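PDB 5OWG: PcyX_EBK42635, which probably reduces biliverdin to the pink pigment phycoerythrobilin in a four-electron reaction, as a ferredoxin-dependent bilin reductase of marine phage type. Local coordinates for residues 34-47 against 217-230. Numbering follows the deposited sequence.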
ATOM      1  N   GLU A  34       3.879  -4.362  13.074  1.00 41.78           N
ATOM      2  CA  GLU A  34       5.209  -4.427  12.477  1.00 49.27           C
ATOM      3  C   GLU A  34       6.200  -3.651  13.339  1.00 41.05           C
ATOM      4  O   GLU A  34       5.904  -2.524  13.747  1.00 44.06           O
ATOM      5  CB  GLU A  34       5.195  -3.864  11.059  1.00 50.97           C
ATOM      6  CG  GLU A  34       6.524  -4.012  10.332  1.00 44.31           C
ATOM      7  CD  GLU A  34       6.472  -3.509   8.901  1.00 54.21           C
ATOM      8  OE1 GLU A  34       6.379  -2.279   8.703  1.00 48.57           O
ATOM      9  OE2 GLU A  34       6.520  -4.344   7.974  1.00 58.44           O
ATOM     10  N   PRO A  35       7.372  -4.211  13.638  1.00 48.12           N
ATOM     11  CA  PRO A  35       8.350  -3.482  14.456  1.00 47.69           C
ATOM     12  C   PRO A  35       8.679  -2.120  13.861  1.00 42.46           C
ATOM     13  O   PRO A  35       8.971  -1.996  12.669  1.00 42.92           O
ATOM     14  CB  PRO A  35       9.571  -4.409  14.455  1.00 56.28           C
ATOM     15  CG  PRO A  35       9.026  -5.758  14.191  1.00 61.56           C
ATOM     16  CD  PRO A  35       7.845  -5.564  13.292  1.00 54.11           C
ATOM     17  N   GLY A  36       8.635  -1.090  14.708  1.00 47.06           N
ATOM     18  CA  GLY A  36       8.958   0.262  14.319  1.00 42.97           C
ATOM     19  C   GLY A  36       7.758   1.116  13.956  1.00 52.45           C
ATOM     20  O   GLY A  36       7.830   2.347  14.068  1.00 40.40           O
ATOM     21  N   MET A  37       6.656   0.495  13.528  1.00 40.47           N
ATOM     22  CA  MET A  37       5.511   1.260  13.050  1.00 40.20           C
ATOM     23  C   MET A  37       4.818   2.033  14.163  1.00 43.38           C
ATOM     24  O   MET A  37       4.129   3.018  13.875  1.00 44.48           O
ATOM     25  CB  MET A  37       4.501   0.333  12.371  1.00 38.66           C
ATOM     26  CG  MET A  37       3.499   1.067  11.490  1.00 31.88           C
ATOM     27  SD  MET A  37       4.253   1.691   9.977  1.00 49.78           S
ATOM     28  CE  MET A  37       4.502   0.170   9.061  1.00 53.21           C
ATOM     29  N   GLU A  38       4.976   1.615  15.423  1.00 46.36           N
ATOM     30  CA  GLU A  38       4.359   2.353  16.520  1.00 45.22           C
ATOM     31  C   GLU A  38       4.797   3.811  16.536  1.00 50.79           C
ATOM     32  O   GLU A  38       4.096   4.652  17.109  1.00 56.38           O
ATOM     33  CB  GLU A  38       4.685   1.690  17.863  1.00 44.66           C
ATOM     34  CG  GLU A  38       6.119   1.879  18.357  1.00 65.61           C
ATOM     35  CD  GLU A  38       7.142   1.160  17.499  1.00 63.68           C
ATOM     36  OE1 GLU A  38       6.764   0.196  16.801  1.00 53.11           O
ATOM     37  OE2 GLU A  38       8.326   1.559  17.521  1.00 60.70           O
ATOM     38  N   ARG A  39       5.936   4.127  15.918  1.00 48.42           N
ATOM     39  CA  ARG A  39       6.410   5.503  15.845  1.00 60.94           C
ATOM     40  C   ARG A  39       5.624   6.340  14.846  1.00 59.03           C
ATOM     41  O   ARG A  39       5.869   7.547  14.752  1.00 50.21           O
ATOM     42  CB  ARG A  39       7.891   5.528  15.462  1.00 47.93           C
ATOM     43  CG  ARG A  39       8.782   4.649  16.325  1.00 39.23           C
ATOM     44  CD  ARG A  39      10.170   4.520  15.720  1.00 47.30           C
ATOM     45  NE  ARG A  39      10.145   3.857  14.418  1.00 43.47           N
ATOM     46  CZ  ARG A  39      11.188   3.770  13.598  1.00 48.55           C
ATOM     47  NH1 ARG A  39      12.353   4.308  13.934  1.00 38.45           N
ATOM     48  NH2 ARG A  39      11.066   3.145  12.434  1.00 47.18           N
ATOM     49  N   PHE A  40       4.698   5.735  14.092  1.00 47.95           N
ATOM     50  CA  PHE A  40       3.999   6.438  13.023  1.00 47.75           C
ATOM     51  C   PHE A  40       2.486   6.269  13.108  1.00 40.86           C
ATOM     52  O   PHE A  40       1.790   6.456  12.104  1.00 55.72           O
ATOM     53  CB  PHE A  40       4.511   5.968  11.660  1.00 43.72           C
ATOM     54  CG  PHE A  40       6.007   5.922  11.568  1.00 50.87           C
ATOM     55  CD1 PHE A  40       6.758   7.074  11.743  1.00 45.52           C
ATOM     56  CD2 PHE A  40       6.665   4.731  11.313  1.00 49.16           C
ATOM     57  CE1 PHE A  40       8.136   7.038  11.664  1.00 53.58           C
ATOM     58  CE2 PHE A  40       8.046   4.689  11.231  1.00 42.39           C
ATOM     59  CZ  PHE A  40       8.781   5.844  11.407  1.00 48.34           C
ATOM     60  N   ASN A  41       1.965   5.908  14.276  1.00 49.50           N
ATOM     61  CA  ASN A  41       0.535   5.973  14.567  1.00 53.54           C
ATOM     62  C   ASN A  41       0.360   7.067  15.616  1.00 67.23           C
ATOM     63  O   ASN A  41       0.330   6.799  16.819  1.00 58.62           O
ATOM     64  CB  ASN A  41      -0.007   4.630  15.049  1.00 51.30           C
ATOM     65  CG  ASN A  41      -0.214   3.642  13.915  1.00 47.43           C
ATOM     66  OD1 ASN A  41      -1.199   3.718  13.180  1.00 44.05           O
ATOM     67  ND2 ASN A  41       0.713   2.704  13.770  1.00 47.26           N
ATOM     68  N   ASN A  42       0.254   8.310  15.149  1.00 56.77           N
ATOM     69  CA  ASN A  42       0.200   9.484  16.014  1.00 71.37           C
ATOM     70  C   ASN A  42      -1.137  10.176  15.785  1.00 66.19           C
ATOM     71  O   ASN A  42      -1.391  10.700  14.696  1.00 50.11           O
ATOM     72  CB  ASN A  42       1.371  10.424  15.723  1.00 66.24           C
ATOM     73  CG  ASN A  42       1.553  11.485  16.792  1.00 62.96           C
ATOM     74  OD1 ASN A  42       0.583  12.065  17.279  1.00 69.94           O
ATOM     75  ND2 ASN A  42       2.804  11.741  17.164  1.00 68.06           N
ATOM     76  N   GLU A  43      -1.991  10.173  16.812  1.00 73.04           N
ATOM     77  CA  GLU A  43      -3.324  10.750  16.669  1.00 79.17           C
ATOM     78  C   GLU A  43      -3.266  12.245  16.382  1.00 63.66           C
ATOM     79  O   GLU A  43      -4.145  12.777  15.695  1.00 68.41           O
ATOM     80  CB  GLU A  43      -4.144  10.492  17.934  1.00 89.84           C
ATOM     81  CG  GLU A  43      -4.232   9.031  18.331  1.00 94.26           C
ATOM     82  CD  GLU A  43      -5.136   8.818  19.527  1.00 98.67           C
ATOM     83  OE1 GLU A  43      -5.739   9.805  19.998  1.00111.05           O
ATOM     84  OE2 GLU A  43      -5.243   7.666  19.997  1.00 92.71           O
ATOM     85  N   LYS A  44      -2.247  12.939  16.893  1.00 60.03           N
ATOM     86  CA  LYS A  44      -2.191  14.387  16.723  1.00 80.22           C
ATOM     87  C   LYS A  44      -1.848  14.773  15.290  1.00 73.70           C
ATOM     88  O   LYS A  44      -2.304  15.816  14.807  1.00 67.07           O
ATOM     89  CB  LYS A  44      -1.178  15.000  17.691  1.00 86.24           C
ATOM     90  CG  LYS A  44      -1.574  15.039  19.183  1.00 84.17           C
ATOM     91  CD  LYS A  44      -2.984  14.536  19.521  1.00 87.52           C
ATOM     92  CE  LYS A  44      -4.067  15.578  19.256  1.00 93.71           C
ATOM     93  NZ  LYS A  44      -5.385  15.147  19.797  1.00 92.57           N
ATOM     94  N   LEU A  45      -1.054  13.959  14.601  1.00 66.61           N
ATOM     95  CA  LEU A  45      -0.714  14.200  13.206  1.00 61.59           C
ATOM     96  C   LEU A  45      -1.672  13.512  12.244  1.00 45.74           C
ATOM     97  O   LEU A  45      -1.414  13.497  11.036  1.00 40.32           O
ATOM     98  CB  LEU A  45       0.717  13.731  12.931  1.00 46.08           C
ATOM     99  CG  LEU A  45       1.799  14.400  13.781  1.00 58.56           C
ATOM    100  CD1 LEU A  45       3.083  13.588  13.747  1.00 66.32           C
ATOM    101  CD2 LEU A  45       2.048  15.822  13.305  1.00 53.45           C
ATOM    102  N   GLY A  46      -2.767  12.953  12.749  1.00 52.91           N
ATOM    103  CA  GLY A  46      -3.674  12.202  11.891  1.00 60.79           C
ATOM    104  C   GLY A  46      -2.980  11.124  11.095  1.00 48.25           C
ATOM    105  O   GLY A  46      -3.345  10.866   9.940  1.00 48.37           O
ATOM    106  N   TRP A  47      -1.977  10.480  11.688  1.00 54.28           N
ATOM    107  CA  TRP A  47      -1.189   9.454  11.020  1.00 64.17           C
ATOM    108  C   TRP A  47      -1.623   8.088  11.536  1.00 43.55           C
ATOM    109  O   TRP A  47      -1.529   7.816  12.739  1.00 49.61           O
ATOM    110  CB  TRP A  47       0.303   9.672  11.272  1.00 63.61           C
ATOM    111  CG  TRP A  47       1.218   9.227  10.160  1.00 47.07           C
ATOM    112  CD1 TRP A  47       0.860   8.650   8.973  1.00 39.44           C
ATOM    113  CD2 TRP A  47       2.648   9.329  10.139  1.00 46.87           C
ATOM    114  NE1 TRP A  47       1.979   8.392   8.215  1.00 37.68           N
ATOM    115  CE2 TRP A  47       3.089   8.797   8.910  1.00 53.54           C
ATOM    116  CE3 TRP A  47       3.599   9.820  11.040  1.00 54.79           C
ATOM    117  CZ2 TRP A  47       4.436   8.740   8.561  1.00 53.83           C
ATOM    118  CZ3 TRP A  47       4.937   9.764  10.692  1.00 61.02           C
ATOM    119  CH2 TRP A  47       5.342   9.228   9.462  1.00 62.00           C
ATOM    120  N   GLY A 217       2.608  17.926   6.302  1.00 73.10           N
ATOM    121  CA  GLY A 217       3.014  18.492   7.573  1.00 58.38           C
ATOM    122  C   GLY A 217       3.610  17.499   8.544  1.00 71.56           C
ATOM    123  O   GLY A 217       3.505  17.695   9.759  1.00 60.93           O
ATOM    124  N   LEU A 218       4.241  16.429   8.046  1.00 73.45           N
ATOM    125  CA  LEU A 218       4.837  15.460   8.952  1.00 62.19           C
ATOM    126  C   LEU A 218       6.264  15.868   9.306  1.00 64.43           C
ATOM    127  O   LEU A 218       6.973  16.447   8.476  1.00 65.64           O
ATOM    128  CB  LEU A 218       4.843  14.072   8.319  1.00 65.23           C
ATOM    129  CG  LEU A 218       3.473  13.551   7.878  1.00 56.48           C
ATOM    130  CD1 LEU A 218       3.618  12.257   7.097  1.00 50.45           C
ATOM    131  CD2 LEU A 218       2.556  13.352   9.078  1.00 38.85           C
ATOM    132  N   PRO A 219       6.709  15.589  10.532  1.00 67.67           N
ATOM    133  CA  PRO A 219       8.079  15.947  10.916  1.00 68.18           C
ATOM    134  C   PRO A 219       9.098  15.397   9.927  1.00 70.53           C
ATOM    135  O   PRO A 219       8.967  14.280   9.425  1.00 58.01           O
ATOM    136  CB  PRO A 219       8.237  15.308  12.300  1.00 66.72           C
ATOM    137  CG  PRO A 219       6.855  15.218  12.833  1.00 66.82           C
ATOM    138  CD  PRO A 219       5.965  14.981  11.650  1.00 69.77           C
ATOM    139  N   GLU A 220      10.129  16.199   9.651  1.00 71.67           N
ATOM    140  CA  GLU A 220      11.181  15.754   8.743  1.00 78.00           C
ATOM    141  C   GLU A 220      11.848  14.483   9.256  1.00 67.57           C
ATOM    142  O   GLU A 220      12.135  13.566   8.478  1.00 53.40           O
ATOM    143  CB  GLU A 220      12.221  16.858   8.555  1.00 71.09           C
ATOM    144  CG  GLU A 220      12.230  17.467   7.162  1.00 87.98           C
ATOM    145  CD  GLU A 220      13.397  18.410   6.947  1.00100.93           C
ATOM    146  OE1 GLU A 220      14.274  18.489   7.833  1.00 93.31           O
ATOM    147  OE2 GLU A 220      13.440  19.073   5.889  1.00105.41           O
ATOM    148  N   GLU A 221      12.099  14.410  10.565  1.00 57.28           N
ATOM    149  CA  GLU A 221      12.770  13.241  11.124  1.00 57.27           C
ATOM    150  C   GLU A 221      11.918  11.988  10.954  1.00 58.15           C
ATOM    151  O   GLU A 221      12.421  10.933  10.549  1.00 51.00           O
ATOM    152  CB  GLU A 221      13.112  13.474  12.600  1.00 52.75           C
ATOM    153  CG  GLU A 221      11.962  13.937  13.493  1.00 73.27           C
ATOM    154  CD  GLU A 221      11.783  15.444  13.492  1.00 75.34           C
ATOM    155  OE1 GLU A 221      12.320  16.108  12.579  1.00 68.85           O
ATOM    156  OE2 GLU A 221      11.110  15.968  14.405  1.00 77.60           O
ATOM    157  N   ASP A 222      10.621  12.085  11.252  1.00 61.53           N
ATOM    158  CA  ASP A 222       9.736  10.940  11.064  1.00 66.89           C
ATOM    159  C   ASP A 222       9.680  10.527   9.598  1.00 58.37           C
ATOM    160  O   ASP A 222       9.654   9.332   9.284  1.00 54.26           O
ATOM    161  CB  ASP A 222       8.334  11.268  11.581  1.00 64.75           C
ATOM    162  CG  ASP A 222       8.297  11.485  13.082  1.00 70.99           C
ATOM    163  OD1 ASP A 222       9.371  11.455  13.717  1.00 77.08           O
ATOM    164  OD2 ASP A 222       7.190  11.684  13.625  1.00 78.45           O
ATOM    165  N   ILE A 223       9.661  11.504   8.689  1.00 45.14           N
ATOM    166  CA  ILE A 223       9.623  11.206   7.256  1.00 45.70           C
ATOM    167  C   ILE A 223      10.789  10.300   6.874  1.00 54.78           C
ATOM    168  O   ILE A 223      10.600   9.210   6.321  1.00 57.77           O
ATOM    169  CB  ILE A 223       9.630  12.509   6.436  1.00 52.05           C
ATOM    170  CG1 ILE A 223       8.293  13.236   6.592  1.00 58.35           C
ATOM    171  CG2 ILE A 223       9.889  12.225   4.960  1.00 64.63           C
ATOM    172  CD1 ILE A 223       8.298  14.667   6.089  1.00 66.19           C
ATOM    173  N   LYS A 224      12.017  10.741   7.164  1.00 51.58           N
ATOM    174  CA  LYS A 224      13.182   9.928   6.830  1.00 52.62           C
ATOM    175  C   LYS A 224      13.160   8.599   7.575  1.00 48.00           C
ATOM    176  O   LYS A 224      13.610   7.578   7.040  1.00 46.74           O
ATOM    177  CB  LYS A 224      14.470  10.698   7.136  1.00 49.08           C
ATOM    178  CG  LYS A 224      15.733   9.838   7.158  1.00 57.32           C
ATOM    179  CD  LYS A 224      15.970   9.094   5.853  1.00 71.26           C
ATOM    180  CE  LYS A 224      17.011   7.997   6.039  1.00 85.06           C
ATOM    181  NZ  LYS A 224      17.233   7.195   4.804  1.00 93.02           N
ATOM    182  N   LEU A 225      12.647   8.594   8.804  1.00 47.20           N
ATOM    183  CA  LEU A 225      12.497   7.350   9.554  1.00 54.01           C
ATOM    184  C   LEU A 225      11.490   6.424   8.877  1.00 62.27           C
ATOM    185  O   LEU A 225      11.769   5.240   8.650  1.00 47.76           O
ATOM    186  CB  LEU A 225      12.060   7.670  10.984  1.00 52.81           C
ATOM    187  CG  LEU A 225      12.716   6.961  12.169  1.00 64.02           C
ATOM    188  CD1 LEU A 225      14.225   7.089  12.152  1.00 54.11           C
ATOM    189  CD2 LEU A 225      12.166   7.555  13.454  1.00 54.47           C
ATOM    190  N   PHE A 226      10.312   6.956   8.540  1.00 54.14           N
ATOM    191  CA  PHE A 226       9.249   6.150   7.945  1.00 56.36           C
ATOM    192  C   PHE A 226       9.629   5.664   6.548  1.00 55.98           C
ATOM    193  O   PHE A 226       9.465   4.482   6.225  1.00 39.07           O
ATOM    194  CB  PHE A 226       7.962   6.975   7.905  1.00 47.97           C
ATOM    195  CG  PHE A 226       6.810   6.290   7.231  1.00 46.89           C
ATOM    196  CD1 PHE A 226       6.057   5.345   7.904  1.00 44.85           C
ATOM    197  CD2 PHE A 226       6.463   6.616   5.930  1.00 47.30           C
ATOM    198  CE1 PHE A 226       4.988   4.722   7.286  1.00 45.25           C
ATOM    199  CE2 PHE A 226       5.395   5.998   5.308  1.00 47.94           C
ATOM    200  CZ  PHE A 226       4.657   5.050   5.986  1.00 44.25           C
ATOM    201  N   CYS A 227      10.136   6.565   5.702  1.00 49.61           N
ATOM    202  CA  CYS A 227      10.409   6.211   4.312  1.00 41.46           C
ATOM    203  C   CYS A 227      11.459   5.112   4.190  1.00 61.50           C
ATOM    204  O   CYS A 227      11.449   4.353   3.213  1.00 63.87           O
ATOM    205  CB  CYS A 227      10.857   7.451   3.536  1.00 42.17           C
ATOM    206  SG  CYS A 227       9.535   8.634   3.202  1.00 60.77           S
ATOM    207  N   SER A 228      12.368   5.007   5.158  1.00 55.10           N
ATOM    208  CA  SER A 228      13.486   4.076   5.047  1.00 58.95           C
ATOM    209  C   SER A 228      13.228   2.733   5.716  1.00 44.18           C
ATOM    210  O   SER A 228      13.788   1.720   5.282  1.00 50.18           O
ATOM    211  CB  SER A 228      14.747   4.701   5.655  1.00 56.96           C
ATOM    212  OG  SER A 228      14.580   4.946   7.040  1.00 59.84           O
ATOM    213  N   ASP A 229      12.397   2.690   6.761  1.00 43.70           N
ATOM    214  CA  ASP A 229      12.270   1.505   7.597  1.00 46.25           C
ATOM    215  C   ASP A 229      10.892   0.859   7.584  1.00 45.33           C
ATOM    216  O   ASP A 229      10.803  -0.350   7.821  1.00 38.11           O
ATOM    217  CB  ASP A 229      12.621   1.845   9.054  1.00 45.94           C
ATOM    218  CG  ASP A 229      14.024   2.385   9.203  1.00 60.59           C
ATOM    219  OD1 ASP A 229      14.763   2.422   8.196  1.00 59.70           O
ATOM    220  OD2 ASP A 229      14.390   2.774  10.330  1.00 48.93           O
ATOM    221  N   ASN A 230       9.824   1.616   7.319  1.00 44.07           N
ATOM    222  CA  ASN A 230       8.474   1.092   7.495  1.00 40.88           C
ATOM    223  C   ASN A 230       7.566   1.415   6.315  1.00 36.32           C
ATOM    224  O   ASN A 230       6.340   1.435   6.476  1.00 47.11           O
ATOM    225  CB  ASN A 230       7.856   1.644   8.784  1.00 36.55           C
ATOM    226  CG  ASN A 230       8.469   1.039  10.028  1.00 54.92           C
ATOM    227  OD1 ASN A 230       9.372   1.618  10.632  1.00 45.11           O
ATOM    228  ND2 ASN A 230       7.985  -0.138  10.416  1.00 40.66           N
TER
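Asn230, the first residue beyond helix 220-229, meets the 34-47 loop with every atom of its side chain. Its CB lies against the Met37 thioether, 3.7 Å from CE, and CG sits at the edge of the Phe40 ring, where OD1 also comes 3.4 Å from Phe40 CE2. From there the amide splits its work. ND2 gives one hydrogen to Pro35 O, a nearly straight bond of 3.1 Å, and the other to Glu34 OE1 on the anti side, tilted well out of the carboxylate plane; Glu34 OE2 is salt-bridged to Arg59. OD1 accepts from Arg39 NH2 at 2.9 Å, in the guanidinium plane and nearly in line with its own C=O. Asparagine suits this buried spot because one flat group both donates and accepts, and three bonds fix its rotation. Arg39 reaches it through a bend at chi3 (-63°), while NE bonds to Gly36 O; Gly36 holds the third position of the type II turn from Glu34 to Met37, with the positive phi that glycine accepts readily.

In the alpha/beta/alpha sandwich of ferredoxin-dependent bilin reductases, helix 220-229 packs on loop and sheet through Phe40, Phe226 and Trp47, which begins strand 47-53. Flat rings suit this layer by offering faces to carbon: Phe40 takes Phe226 CB on one face, Arg39 CB on the opposite. Phe226 turns its ring edge toward that first face, planes at 80°, and receives Trp47 CZ2 on its own. Leu218 CD1 sits over the Trp47 six-membered ring in a CH-pi contact. Leucine and proline supply apolar carbon beyond, Leu45 CD1 meeting CD of Pro219, the N-cap residue, tip to tip at 3.8 Å.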